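Long-range contacts in C alpha-dehydrogenase (Sphingobium sp. SYK-6, PDB 4YAC), which binds NADH as a short-chain dehydrogenase/reductase and probably oxidises the alpha-carbon alcohol of lignin-derived aryl ethers in the beta-aryl ether cleavage pathway: residues Gln22-Ala27 and Gly49-Lys54; Gln31-Ile36 and Asn55-Pro60; His59-Asp64 and Ala72-Glu77; Val85-Asn90 and Gly136-Ile141. One frame throughout, in Å; residues are numbered along the deposited sequence.

The four contacts belong to the Rossmann-type fold of a short-chain dehydrogenase. Contacts 1 and 4 are buried, contacts 2 and 3 partly buried. Contact 4 lies at the middle of the parallel sheet, where strands 87-90 and 137-142 pair. Contact 2 is also a strand pair, but it lies at the sheet's edge and includes a water bridge. It shares His59 and Pro60 with contact 3, which ties the outermost strand 57-62 to helix 68-81. Contact 1 packs helices 17-28 and 41-51 and touches contact 2 through Ala23 and Ile36. Backbone bonds dominate contacts 2 and 4. Contact 1 relies on aromatic packing, and contact 3 on a histidine-carboxylate bond, with the cofactor met at the far end of segment 59-64.

Contact 1 of 4, residues Gln22-Ala27 and Gly49-Lys54; sequences QAKVLA and GYFSQK
Lys24, on helix 17-28, faces residues of helix 41-51, with its CA 8.0 Å from the CA of Phe51. The lysine carries much of the contact. Its chain is extended beyond CG and runs over one face of the Tyr50 ring. CE sits over the ring centre, 3.7 Å from the Tyr50 centroid, in a CH-pi contact. NZ lies 4.2 Å from the same centroid and makes a cation-pi interaction. Tyr50 CB points toward helix 17-28, and CG, anti to the backbone N (chi1 172°), carries the ring to the lysine. Its hydroxyl is hydrogen-bonded to Glu28, just past the first segment. Phe51 approaches the helix obliquely. Its CZ is 3.8 Å from Lys24 CG, and its CE1 is 4.1 Å from Ala27 CB. Ala23 CB also touches CZ. Tyr50 CD2 in turn lies over one face of the Phe51 ring, toward its rim. An alanine in place of Tyr50 would probably leave the lysine chain without its aromatic face and Glu28 without the hydroxyl. The contact therefore joins two helices on the same side of the Rossmann sheet by apolar packing inside and a charged amine over an aromatic face at the partly exposed margin.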
loop_
_atom_site.group_PDB
_atom_site.type_symbol
_atom_site.label_atom_id
_atom_site.label_comp_id
_atom_site.label_asym_id
_atom_site.label_seq_id
_atom_site.Cartn_x
_atom_site.Cartn_y
_atom_site.Cartn_z
ATOM N N GLN A 22 -12.476 20.701 1.490
ATOM C CA GLN A 22 -12.928 20.236 0.185
ATOM C C GLN A 22 -14.407 20.560 -0.004
ATOM O O GLN A 22 -14.804 21.086 -1.042
ATOM C CB GLN A 22 -12.669 18.733 0.035
ATOM C CG GLN A 22 -11.181 18.401 -0.027
ATOM C CD GLN A 22 -10.885 16.912 -0.034
ATOM O OE1 GLN A 22 -11.787 16.080 0.068
ATOM N NE2 GLN A 22 -9.605 16.568 -0.140
ATOM N N ALA A 23 -15.210 20.268 1.012
ATOM C CA ALA A 23 -16.647 20.532 0.961
ATOM C C ALA A 23 -16.950 22.008 0.707
ATOM O O ALA A 23 -17.814 22.343 -0.112
ATOM C CB ALA A 23 -17.310 20.075 2.255
ATOM N N LYS A 24 -16.243 22.891 1.407
ATOM C CA LYS A 24 -16.468 24.329 1.272
ATOM C C LYS A 24 -16.234 24.796 -0.156
ATOM O O LYS A 24 -17.056 25.517 -0.732
ATOM C CB LYS A 24 -15.554 25.110 2.214
ATOM C CG LYS A 24 -15.962 25.072 3.671
ATOM C CD LYS A 24 -15.023 25.930 4.515
ATOM C CE LYS A 24 -15.378 25.884 5.992
ATOM N NZ LYS A 24 -14.434 26.686 6.823
ATOM N N VAL A 25 -15.103 24.392 -0.721
ATOM C CA VAL A 25 -14.728 24.799 -2.070
ATOM C C VAL A 25 -15.699 24.238 -3.101
ATOM O O VAL A 25 -16.073 24.930 -4.046
ATOM C CB VAL A 25 -13.289 24.348 -2.411
ATOM C CG1 VAL A 25 -12.961 24.598 -3.881
ATOM C CG2 VAL A 25 -12.284 25.070 -1.521
ATOM N N LEU A 26 -16.114 22.988 -2.922
ATOM C CA LEU A 26 -17.023 22.366 -3.877
ATOM C C LEU A 26 -18.419 22.991 -3.799
ATOM O O LEU A 26 -19.063 23.216 -4.826
ATOM C CB LEU A 26 -17.093 20.852 -3.638
ATOM C CG LEU A 26 -15.779 20.101 -3.892
ATOM C CD1 LEU A 26 -15.879 18.659 -3.409
ATOM C CD2 LEU A 26 -15.396 20.145 -5.362
ATOM N N ALA A 27 -18.875 23.291 -2.587
ATOM C CA ALA A 27 -20.211 23.852 -2.384
ATOM C C ALA A 27 -20.292 25.322 -2.785
ATOM O O ALA A 27 -21.297 25.772 -3.348
ATOM C CB ALA A 27 -20.627 23.691 -0.928
ATOM N N GLY A 49 -23.303 25.067 10.667
ATOM C CA GLY A 49 -23.361 26.408 11.220
ATOM C C GLY A 49 -22.731 27.390 10.250
ATOM O O GLY A 49 -23.230 28.504 10.047
ATOM N N TYR A 50 -21.627 26.962 9.644
ATOM C CA TYR A 50 -20.946 27.743 8.617
ATOM C C TYR A 50 -21.786 27.830 7.342
ATOM O O TYR A 50 -22.083 28.925 6.843
ATOM C CB TYR A 50 -19.576 27.120 8.309
ATOM C CG TYR A 50 -18.866 27.732 7.121
ATOM C CD1 TYR A 50 -18.073 28.860 7.269
ATOM C CD2 TYR A 50 -18.984 27.177 5.853
ATOM C CE1 TYR A 50 -17.423 29.423 6.189
ATOM C CE2 TYR A 50 -18.338 27.731 4.770
ATOM C CZ TYR A 50 -17.557 28.854 4.943
ATOM O OH TYR A 50 -16.906 29.406 3.868
ATOM N N PHE A 51 -22.179 26.673 6.822
ATOM C CA PHE A 51 -22.868 26.624 5.536
ATOM C C PHE A 51 -24.231 27.305 5.585
ATOM O O PHE A 51 -24.748 27.716 4.552
ATOM C CB PHE A 51 -23.026 25.177 5.066
ATOM C CG PHE A 51 -21.750 24.565 4.563
ATOM C CD1 PHE A 51 -21.066 25.133 3.502
ATOM C CD2 PHE A 51 -21.235 23.420 5.149
ATOM C CE1 PHE A 51 -19.894 24.580 3.036
ATOM C CE2 PHE A 51 -20.056 22.857 4.689
ATOM C CZ PHE A 51 -19.385 23.437 3.631
ATOM N N SER A 52 -24.810 27.437 6.775
ATOM C CA SER A 52 -26.103 28.111 6.910
ATOM C C SER A 52 -25.986 29.615 6.663
ATOM O O SER A 52 -26.995 30.320 6.607
ATOM C CB SER A 52 -26.701 27.879 8.298
ATOM O OG SER A 52 -26.019 28.643 9.277
ATOM N N GLN A 53 -24.751 30.098 6.537
ATOM C CA GLN A 53 -24.480 31.508 6.275
ATOM C C GLN A 53 -23.908 31.728 4.871
ATOM O O GLN A 53 -23.355 32.790 4.580
ATOM C CB GLN A 53 -23.514 32.056 7.323
ATOM C CG GLN A 53 -23.998 31.874 8.752
ATOM C CD GLN A 53 -25.310 32.582 9.023
ATOM O OE1 GLN A 53 -25.534 33.689 8.547
ATOM N NE2 GLN A 53 -26.187 31.942 9.786
ATOM N N LYS A 54 -24.057 30.722 4.009
ATOM C CA LYS A 54 -23.559 30.775 2.636
ATOM C C LYS A 54 -24.642 30.344 1.649
ATOM O O LYS A 54 -25.551 29.594 2.003
ATOM C CB LYS A 54 -22.337 29.869 2.465
ATOM C CG LYS A 54 -21.176 30.176 3.403
ATOM C CD LYS A 54 -20.566 31.532 3.096
ATOM C CE LYS A 54 -19.291 31.770 3.901
ATOM N NZ LYS A 54 -18.903 33.208 3.903
#

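Contact 2 of 4, residues Gln31-Ile36 and Asn55-Pro60; sequences QMKVVI and NVAVHP
The carbonyl oxygen of Val34 takes one hydrogen bond from the neighbouring strand, from His59 N at 2.9 Å. The CA of Val58 adds a CA-H...O contact to Val34 O at 3.2 Å. Val34 N completes the exchange with a hydrogen bond to Ala57 O at 3.0 Å. Further on, Ile36 N reaches His59 O at 3.1 Å. Before the pairing is established, a water takes the place of a direct bond. It donates to Met32 O and accepts from Ala57 N. Residues 33-36 and 57-60 run parallel, 20° apart in direction. Pro60 lacks an N-H, yet this pairing loses nothing by it, because the strand bonds here fall on His59 and Val61.

Val34, Val58, Ile36 and Pro60 share one face of the sheet. Ile36 CG1 lies between the backbone N and the carbonyl carbon (chi1 52°), the crowded position. From there it touches Val58 CG1 at 4.1 Å and Pro60 CB at 4.2 Å. On the other face Val35 CG1 comes to the edge of the His59 ring, near its plane. Val35 CG1 is also 3.5 Å from His59 O.

This is the strand pair of a beta-alpha-beta unit whose connecting helix is 41-51. Helices 17-28 and 41-51 pack on the valine and isoleucine face, through Ala27 on Val34 and Met48 on Val58. On its other side strand 33-38 pairs with strand 8-12.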
loop_
_atom_site.group_PDB
_atom_site.type_symbol
_atom_site.label_atom_id
_atom_site.label_comp_id
_atom_site.label_asym_id
_atom_site.label_seq_id
_atom_site.Cartn_x
_atom_site.Cartn_y
_atom_site.Cartn_z
ATOM N N GLN A 31 -20.064 25.347 -6.829
ATOM C CA GLN A 31 -21.523 25.317 -6.771
ATOM C C GLN A 31 -22.084 23.906 -6.950
ATOM O O GLN A 31 -23.121 23.718 -7.585
ATOM C CB GLN A 31 -22.114 26.255 -7.829
ATOM C CG GLN A 31 -21.692 27.704 -7.661
ATOM C CD GLN A 31 -22.293 28.609 -8.718
ATOM O OE1 GLN A 31 -21.699 28.837 -9.770
ATOM N NE2 GLN A 31 -23.484 29.129 -8.443
ATOM N N MET A 32 -21.397 22.913 -6.394
ATOM C CA MET A 32 -21.923 21.556 -6.375
ATOM C C MET A 32 -22.927 21.405 -5.244
ATOM O O MET A 32 -22.909 22.172 -4.276
ATOM C CB MET A 32 -20.800 20.530 -6.204
ATOM C CG MET A 32 -19.730 20.600 -7.269
ATOM S SD MET A 32 -18.627 19.178 -7.232
ATOM C CE MET A 32 -19.712 17.896 -7.857
ATOM N N LYS A 33 -23.809 20.419 -5.376
ATOM C CA LYS A 33 -24.634 19.976 -4.264
ATOM C C LYS A 33 -23.797 18.993 -3.474
ATOM O O LYS A 33 -23.427 17.941 -3.993
ATOM C CB LYS A 33 -25.927 19.329 -4.750
ATOM C CG LYS A 33 -26.782 20.243 -5.625
ATOM C CD LYS A 33 -27.936 19.485 -6.253
ATOM C CE LYS A 33 -28.772 20.386 -7.152
ATOM N NZ LYS A 33 -29.885 19.642 -7.809
ATOM N N VAL A 34 -23.479 19.340 -2.231
ATOM C CA VAL A 34 -22.521 18.567 -1.454
ATOM C C VAL A 34 -23.146 17.871 -0.257
ATOM O O VAL A 34 -23.799 18.504 0.571
ATOM C CB VAL A 34 -21.379 19.458 -0.944
ATOM C CG1 VAL A 34 -20.346 18.616 -0.178
ATOM C CG2 VAL A 34 -20.717 20.189 -2.099
ATOM N N VAL A 35 -22.929 16.561 -0.174
ATOM C CA VAL A 35 -23.249 15.801 1.025
ATOM C C VAL A 35 -21.979 15.651 1.844
ATOM O O VAL A 35 -20.986 15.139 1.339
ATOM C CB VAL A 35 -23.818 14.404 0.696
ATOM C CG1 VAL A 35 -24.115 13.622 1.975
ATOM C CG2 VAL A 35 -25.076 14.529 -0.159
ATOM N N ILE A 36 -21.999 16.110 3.093
ATOM C CA ILE A 36 -20.872 15.876 3.990
ATOM C C ILE A 36 -21.241 14.730 4.912
ATOM O O ILE A 36 -22.284 14.756 5.564
ATOM C CB ILE A 36 -20.472 17.137 4.798
ATOM C CG1 ILE A 36 -21.669 17.760 5.531
ATOM C CG2 ILE A 36 -19.846 18.160 3.863
ATOM C CD1 ILE A 36 -21.285 18.910 6.450
ATOM N N ASN A 55 -24.526 30.789 0.404
ATOM C CA ASN A 55 -25.479 30.392 -0.625
ATOM C C ASN A 55 -25.102 29.043 -1.231
ATOM O O ASN A 55 -24.580 28.962 -2.346
ATOM C CB ASN A 55 -25.566 31.458 -1.711
ATOM C CG ASN A 55 -26.857 31.375 -2.502
ATOM O OD1 ASN A 55 -27.947 31.310 -1.930
ATOM N ND2 ASN A 55 -26.742 31.362 -3.822
ATOM N N VAL A 56 -25.375 27.982 -0.479
ATOM C CA VAL A 56 -24.957 26.645 -0.851
ATOM C C VAL A 56 -26.084 25.643 -0.694
ATOM O O VAL A 56 -27.079 25.905 -0.014
ATOM C CB VAL A 56 -23.771 26.178 0.013
ATOM C CG1 VAL A 56 -22.586 27.106 -0.180
ATOM C CG2 VAL A 56 -24.178 26.124 1.481
ATOM N N ALA A 57 -25.905 24.496 -1.337
ATOM C CA ALA A 57 -26.737 23.331 -1.103
ATOM C C ALA A 57 -25.859 22.277 -0.449
ATOM O O ALA A 57 -25.080 21.612 -1.129
ATOM C CB ALA A 57 -27.330 22.808 -2.396
ATOM N N VAL A 58 -25.982 22.152 0.869
ATOM C CA VAL A 58 -25.225 21.162 1.623
ATOM C C VAL A 58 -26.153 20.344 2.512
ATOM O O VAL A 58 -27.003 20.896 3.219
ATOM C CB VAL A 58 -24.129 21.819 2.494
ATOM C CG1 VAL A 58 -23.375 20.774 3.319
ATOM C CG2 VAL A 58 -23.159 22.598 1.621
ATOM N N HIS A 59 -25.976 19.028 2.463
ATOM C CA HIS A 59 -26.766 18.097 3.250
ATOM C C HIS A 59 -25.850 17.253 4.138
ATOM O O HIS A 59 -24.993 16.545 3.625
ATOM C CB HIS A 59 -27.587 17.174 2.354
ATOM C CG HIS A 59 -28.385 16.167 3.119
ATOM N ND1 HIS A 59 -29.530 16.497 3.810
ATOM C CD2 HIS A 59 -28.180 14.846 3.337
ATOM C CE1 HIS A 59 -30.010 15.418 4.403
ATOM N NE2 HIS A 59 -29.210 14.403 4.130
ATOM N N PRO A 60 -26.029 17.324 5.466
ATOM C CA PRO A 60 -25.229 16.502 6.379
ATOM C C PRO A 60 -25.817 15.108 6.566
ATOM O O PRO A 60 -27.039 14.954 6.552
ATOM C CB PRO A 60 -25.288 17.291 7.682
ATOM C CG PRO A 60 -26.647 17.893 7.659
ATOM C CD PRO A 60 -26.946 18.212 6.207
HETATM O O HOH W 1 -23.732 24.479 -3.305
#

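Contact 3 of 4, residues His59-Asp64 and Ala72-Glu77; sequences HPVRLD and AAAVDE. With NAI (1,4-dihydronicotinamide adenine dinucleotide), chain B.
The His59 ring meets the Glu77 carboxylate at its edge, where OE2 lies in the ring plane. The two flat groups are turned 76° from each other, and the side chains cross at about a right angle. NE2 donates to Glu77 OE2 at 2.6 Å, almost straight, and the oxygen uses its anti lone pair. Glu77 CG is anti to the backbone N (chi1 -174°), and the extended chain beyond it carries the carboxylate across to the ring edge. The carboxylate would probably favour a protonated imidazole.

Val61 and Glu77 slide past each other in opposite directions, with Val61 CG2 3.8 Å from OE2. An alanine in place of Glu77 would probably leave His59 NE2 without its acceptor and the imidazole freer to turn.

Residues 59-62 of the strand and 72-77 of the helix run nearly antiparallel (165°), as the strand and the following helix do in a Rossmann fold. Ala74 CB packs against the strand, 3.9 Å from Leu63 CD2 and 4.0 Å from Val61 CG2.

Beyond the strand's end the chain reaches the cofactor. Asp64 OD1 accepts a hydrogen bond from the adenine amine N6A of the NADH at 3.1 Å, and it is also hydrogen-bonded to Thr66 OG1. Leu63 O lies 3.0 Å from the adenine carbon C2A. Leu65 N, Asp38 and His43 hold the cofactor as well.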
loop_
_atom_site.group_PDB
_atom_site.type_symbol
_atom_site.label_atom_id
_atom_site.label_comp_id
_atom_site.label_asym_id
_atom_site.label_seq_id
_atom_site.Cartn_x
_atom_site.Cartn_y
_atom_site.Cartn_z
ATOM N N HIS A 59 -25.976 19.028 2.463
ATOM C CA HIS A 59 -26.766 18.097 3.250
ATOM C C HIS A 59 -25.850 17.253 4.138
ATOM O O HIS A 59 -24.993 16.545 3.625
ATOM C CB HIS A 59 -27.587 17.174 2.354
ATOM C CG HIS A 59 -28.385 16.167 3.119
ATOM N ND1 HIS A 59 -29.530 16.497 3.810
ATOM C CD2 HIS A 59 -28.180 14.846 3.337
ATOM C CE1 HIS A 59 -30.010 15.418 4.403
ATOM N NE2 HIS A 59 -29.210 14.403 4.130
ATOM N N PRO A 60 -26.029 17.324 5.466
ATOM C CA PRO A 60 -25.229 16.502 6.379
ATOM C C PRO A 60 -25.817 15.108 6.566
ATOM O O PRO A 60 -27.039 14.954 6.552
ATOM C CB PRO A 60 -25.288 17.291 7.682
ATOM C CG PRO A 60 -26.647 17.893 7.659
ATOM C CD PRO A 60 -26.946 18.212 6.207
ATOM N N VAL A 61 -24.955 14.109 6.730
ATOM C CA VAL A 61 -25.402 12.780 7.118
ATOM C C VAL A 61 -24.395 12.189 8.087
ATOM O O VAL A 61 -23.199 12.146 7.797
ATOM C CB VAL A 61 -25.581 11.845 5.901
ATOM C CG1 VAL A 61 -24.288 11.710 5.096
ATOM C CG2 VAL A 61 -26.088 10.478 6.349
ATOM N N ARG A 62 -24.865 11.745 9.247
ATOM C CA ARG A 62 -23.958 11.123 10.203
ATOM C C ARG A 62 -23.725 9.674 9.802
ATOM O O ARG A 62 -24.665 8.881 9.726
ATOM C CB ARG A 62 -24.492 11.196 11.631
ATOM C CG ARG A 62 -23.399 10.970 12.663
ATOM C CD ARG A 62 -23.957 10.541 14.005
ATOM N NE ARG A 62 -24.437 9.164 13.984
ATOM C CZ ARG A 62 -23.647 8.094 13.998
ATOM N NH1 ARG A 62 -22.327 8.235 14.024
ATOM N NH2 ARG A 62 -24.176 6.878 13.979
ATOM N N LEU A 63 -22.463 9.343 9.552
ATOM C CA LEU A 63 -22.086 8.048 9.002
ATOM C C LEU A 63 -20.732 7.589 9.519
ATOM O O LEU A 63 -19.758 8.336 9.465
ATOM C CB LEU A 63 -22.043 8.117 7.472
ATOM C CG LEU A 63 -21.414 6.918 6.756
ATOM C CD1 LEU A 63 -22.243 5.662 6.968
ATOM C CD2 LEU A 63 -21.240 7.210 5.277
ATOM N N ASP A 64 -20.696 6.356 10.022
ATOM C CA ASP A 64 -19.457 5.627 10.272
ATOM C C ASP A 64 -19.097 4.878 8.992
ATOM O O ASP A 64 -19.791 3.945 8.598
ATOM C CB ASP A 64 -19.626 4.658 11.451
ATOM C CG ASP A 64 -18.342 3.916 11.803
ATOM O OD1 ASP A 64 -17.353 4.004 11.046
ATOM O OD2 ASP A 64 -18.332 3.222 12.843
ATOM N N ALA A 72 -24.325 2.382 2.505
ATOM C CA ALA A 72 -25.279 2.236 1.415
ATOM C C ALA A 72 -26.515 3.092 1.672
ATOM O O ALA A 72 -27.052 3.715 0.752
ATOM C CB ALA A 72 -25.666 0.793 1.245
ATOM N N ALA A 73 -26.958 3.121 2.924
ATOM C CA ALA A 73 -28.125 3.916 3.296
ATOM C C ALA A 73 -27.840 5.403 3.122
ATOM O O ALA A 73 -28.709 6.161 2.684
ATOM C CB ALA A 73 -28.534 3.617 4.730
ATOM N N ALA A 74 -26.620 5.815 3.458
ATOM C CA ALA A 74 -26.231 7.218 3.370
ATOM C C ALA A 74 -26.162 7.681 1.921
ATOM O O ALA A 74 -26.520 8.815 1.607
ATOM C CB ALA A 74 -24.894 7.445 4.056
ATOM N N VAL A 75 -25.700 6.807 1.036
ATOM C CA VAL A 75 -25.646 7.145 -0.377
ATOM C C VAL A 75 -27.060 7.158 -0.961
ATOM O O VAL A 75 -27.375 8.003 -1.798
ATOM C CB VAL A 75 -24.740 6.174 -1.157
ATOM C CG1 VAL A 75 -24.826 6.429 -2.648
ATOM C CG2 VAL A 75 -23.301 6.331 -0.697
ATOM N N ASP A 76 -27.915 6.236 -0.522
ATOM C CA ASP A 76 -29.330 6.283 -0.898
ATOM C C ASP A 76 -29.917 7.642 -0.551
ATOM O O ASP A 76 -30.611 8.264 -1.359
ATOM C CB ASP A 76 -30.133 5.206 -0.177
ATOM C CG ASP A 76 -29.957 3.829 -0.772
ATOM O OD1 ASP A 76 -29.140 3.649 -1.703
ATOM O OD2 ASP A 76 -30.653 2.921 -0.287
ATOM N N GLU A 77 -29.641 8.081 0.674
ATOM C CA GLU A 77 -30.118 9.361 1.177
ATOM C C GLU A 77 -29.635 10.506 0.291
ATOM O O GLU A 77 -30.403 11.413 -0.042
ATOM C CB GLU A 77 -29.655 9.563 2.622
ATOM C CG GLU A 77 -30.227 10.802 3.291
ATOM C CD GLU A 77 -29.807 10.929 4.744
ATOM O OE1 GLU A 77 -29.943 9.943 5.498
ATOM O OE2 GLU A 77 -29.340 12.019 5.132
HETATM P PA NAI B . -9.780 15.919 11.317
HETATM O O1A NAI B . -9.851 15.386 12.727
HETATM O O2A NAI B . -9.732 17.457 11.360
HETATM O O5B NAI B . -11.044 15.451 10.506
HETATM C C5B NAI B . -11.328 14.093 10.407
HETATM C C4B NAI B . -12.778 13.905 10.255
HETATM O O4B NAI B . -13.018 12.519 9.839
HETATM C C3B NAI B . -13.480 14.118 11.514
HETATM O O3B NAI B . -14.614 14.954 11.327
HETATM C C2B NAI B . -13.868 12.805 11.966
HETATM O O2B NAI B . -15.060 12.853 12.773
HETATM C C1B NAI B . -14.071 12.057 10.743
HETATM N N9A NAI B . -14.024 10.632 10.929
HETATM C C8A NAI B . -13.120 9.894 11.632
HETATM N N7A NAI B . -13.436 8.590 11.570
HETATM C C5A NAI B . -14.568 8.444 10.812
HETATM C C6A NAI B . -15.365 7.384 10.391
HETATM N N6A NAI B . -15.075 6.032 10.755
HETATM N N1A NAI B . -16.457 7.630 9.616
HETATM C C2A NAI B . -16.791 8.881 9.246
HETATM N N3A NAI B . -16.044 9.932 9.626
HETATM C C4A NAI B . -14.946 9.749 10.402
HETATM O O3 NAI B . -8.528 15.362 10.600
HETATM P PN NAI B . -7.798 16.159 9.416
HETATM O O1N NAI B . -7.222 17.456 9.962
HETATM O O2N NAI B . -6.621 15.250 8.820
HETATM O O5D NAI B . -8.813 16.480 8.290
#

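Contact 4 of 4, residues Val85-Asn90 and Gly136-Ile141; sequences VDLLCN and GGHILI
Asn90 CG is anti to its own carbonyl carbon (chi1 -54°). This puts the amide CG on the side of the backbone N, and ND2 joins that N at Leu140 O. Asn90 N bonds to Leu140 O at 2.8 Å. Asn90 ND2 reaches Leu140 O at 3.0 Å from the opposite face of the carbonyl plane. The ND2 group also packs on Ile139 CG2. Leu87 CG and His138 CG are each anti to the backbone N (chi1 171° and -161°), and the two side chains lie side by side, pointing the same way. Leu87 CD1 is 3.8 Å from His138 CD2.

The strands are parallel and nearly aligned. Leu140 N donates to Leu88 O at 2.7 Å. Leu88 N donates to His138 O at 3.0 Å. His138 N bonds to Asp86 O. A CB on Gly137 would crowd Asp86 O, and the backbone of this glycine has a conformation that side chains disfavour. On the leucine and histidine face, Cys89 SG touches Leu140 CD2 at 3.8 Å.

Polar ends have partners outside the pair. Asp86 is held by Arg133 and by the backbone of Val8, and His138 NE2 binds Ser183 on the next strand. Helix 105-133 packs on Leu88 and Asn90.

Asn90 opens an Asn-Thr-Ala-Gly sequence, consistent with the Asn-Asn-Ala-Gly motif of this family, which is known to stabilise the central sheet. The double grip on Leu140 O fits that role: a buried amide adds a side-chain bond to the backbone pairing in the apolar core.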
loop_
_atom_site.group_PDB
_atom_site.type_symbol
_atom_site.label_atom_id
_atom_site.label_comp_id
_atom_site.label_asym_id
_atom_site.label_seq_id
_atom_site.Cartn_x
_atom_site.Cartn_y
_atom_site.Cartn_z
ATOM N N VAL A 85 -24.571 10.400 -7.065
ATOM C CA VAL A 85 -23.268 10.982 -6.780
ATOM C C VAL A 85 -22.432 11.073 -8.048
ATOM O O VAL A 85 -22.251 10.080 -8.758
ATOM C CB VAL A 85 -22.505 10.160 -5.722
ATOM C CG1 VAL A 85 -21.124 10.761 -5.468
ATOM C CG2 VAL A 85 -23.300 10.098 -4.432
ATOM N N ASP A 86 -21.925 12.270 -8.324
ATOM C CA ASP A 86 -21.053 12.494 -9.470
ATOM C C ASP A 86 -19.586 12.446 -9.046
ATOM O O ASP A 86 -18.741 11.937 -9.778
ATOM C CB ASP A 86 -21.356 13.838 -10.125
ATOM C CG ASP A 86 -22.739 13.887 -10.746
ATOM O OD1 ASP A 86 -22.959 13.188 -11.758
ATOM O OD2 ASP A 86 -23.598 14.634 -10.228
ATOM N N LEU A 87 -19.304 12.995 -7.869
ATOM C CA LEU A 87 -17.947 13.080 -7.340
ATOM C C LEU A 87 -17.904 12.481 -5.946
ATOM O O LEU A 87 -18.615 12.933 -5.052
ATOM C CB LEU A 87 -17.472 14.536 -7.309
ATOM C CG LEU A 87 -16.158 14.852 -6.580
ATOM C CD1 LEU A 87 -14.990 14.120 -7.217
ATOM C CD2 LEU A 87 -15.913 16.353 -6.593
ATOM N N LEU A 88 -17.079 11.455 -5.770
ATOM C CA LEU A 88 -16.865 10.851 -4.460
ATOM C C LEU A 88 -15.492 11.250 -3.934
ATOM O O LEU A 88 -14.480 11.005 -4.591
ATOM C CB LEU A 88 -16.981 9.329 -4.537
ATOM C CG LEU A 88 -16.582 8.572 -3.265
ATOM C CD1 LEU A 88 -17.545 8.880 -2.132
ATOM C CD2 LEU A 88 -16.512 7.074 -3.526
ATOM N N CYS A 89 -15.468 11.865 -2.754
ATOM C CA CYS A 89 -14.222 12.293 -2.130
ATOM C C CYS A 89 -13.984 11.448 -0.889
ATOM O O CYS A 89 -14.582 11.690 0.161
ATOM C CB CYS A 89 -14.260 13.782 -1.765
ATOM S SG CYS A 89 -14.477 14.896 -3.166
ATOM N N ASN A 90 -13.125 10.443 -1.026
ATOM C CA ASN A 90 -12.748 9.591 0.094
ATOM C C ASN A 90 -11.613 10.245 0.871
ATOM O O ASN A 90 -10.442 10.009 0.577
ATOM C CB ASN A 90 -12.321 8.206 -0.395
ATOM C CG ASN A 90 -13.359 7.543 -1.278
ATOM O OD1 ASN A 90 -14.326 6.959 -0.793
ATOM N ND2 ASN A 90 -13.148 7.612 -2.585
ATOM N N GLY A 136 -20.744 8.753 -16.396
ATOM C CA GLY A 136 -19.413 9.055 -15.911
ATOM C C GLY A 136 -19.424 9.447 -14.448
ATOM O O GLY A 136 -20.401 9.222 -13.734
ATOM N N GLY A 137 -18.326 10.043 -14.002
ATOM C CA GLY A 137 -18.169 10.403 -12.608
ATOM C C GLY A 137 -16.716 10.677 -12.288
ATOM O O GLY A 137 -15.872 10.752 -13.182
ATOM N N HIS A 138 -16.426 10.836 -11.004
ATOM C CA HIS A 138 -15.061 11.065 -10.569
ATOM C C HIS A 138 -14.865 10.548 -9.158
ATOM O O HIS A 138 -15.757 10.658 -8.318
ATOM C CB HIS A 138 -14.725 12.550 -10.644
ATOM C CG HIS A 138 -13.256 12.833 -10.664
ATOM N ND1 HIS A 138 -12.547 12.997 -11.836
ATOM C CD2 HIS A 138 -12.362 12.972 -9.659
ATOM C CE1 HIS A 138 -11.278 13.229 -11.549
ATOM N NE2 HIS A 138 -11.139 13.220 -10.236
ATOM N N ILE A 139 -13.695 9.968 -8.911
ATOM C CA ILE A 139 -13.362 9.431 -7.601
ATOM C C ILE A 139 -12.056 10.036 -7.111
ATOM O O ILE A 139 -11.023 9.920 -7.766
ATOM C CB ILE A 139 -13.242 7.894 -7.631
ATOM C CG1 ILE A 139 -14.568 7.269 -8.072
ATOM C CG2 ILE A 139 -12.860 7.355 -6.254
ATOM C CD1 ILE A 139 -14.460 5.815 -8.473
ATOM N N LEU A 140 -12.123 10.690 -5.957
ATOM C CA LEU A 140 -10.945 11.214 -5.279
ATOM C C LEU A 140 -10.641 10.355 -4.077
ATOM O O LEU A 140 -11.533 10.028 -3.294
ATOM C CB LEU A 140 -11.154 12.666 -4.837
ATOM C CG LEU A 140 -10.117 13.256 -3.866
ATOM C CD1 LEU A 140 -8.792 13.525 -4.567
ATOM C CD2 LEU A 140 -10.651 14.520 -3.205
ATOM N N ILE A 141 -9.372 9.988 -3.947
ATOM C CA ILE A 141 -8.864 9.352 -2.745
ATOM C C ILE A 141 -7.809 10.275 -2.162
ATOM O O ILE A 141 -6.866 10.670 -2.855
ATOM C CB ILE A 141 -8.275 7.954 -3.034
ATOM C CG1 ILE A 141 -9.406 6.967 -3.319
ATOM C CG2 ILE A 141 -7.449 7.451 -1.844
ATOM C CD1 ILE A 141 -8.939 5.638 -3.891
#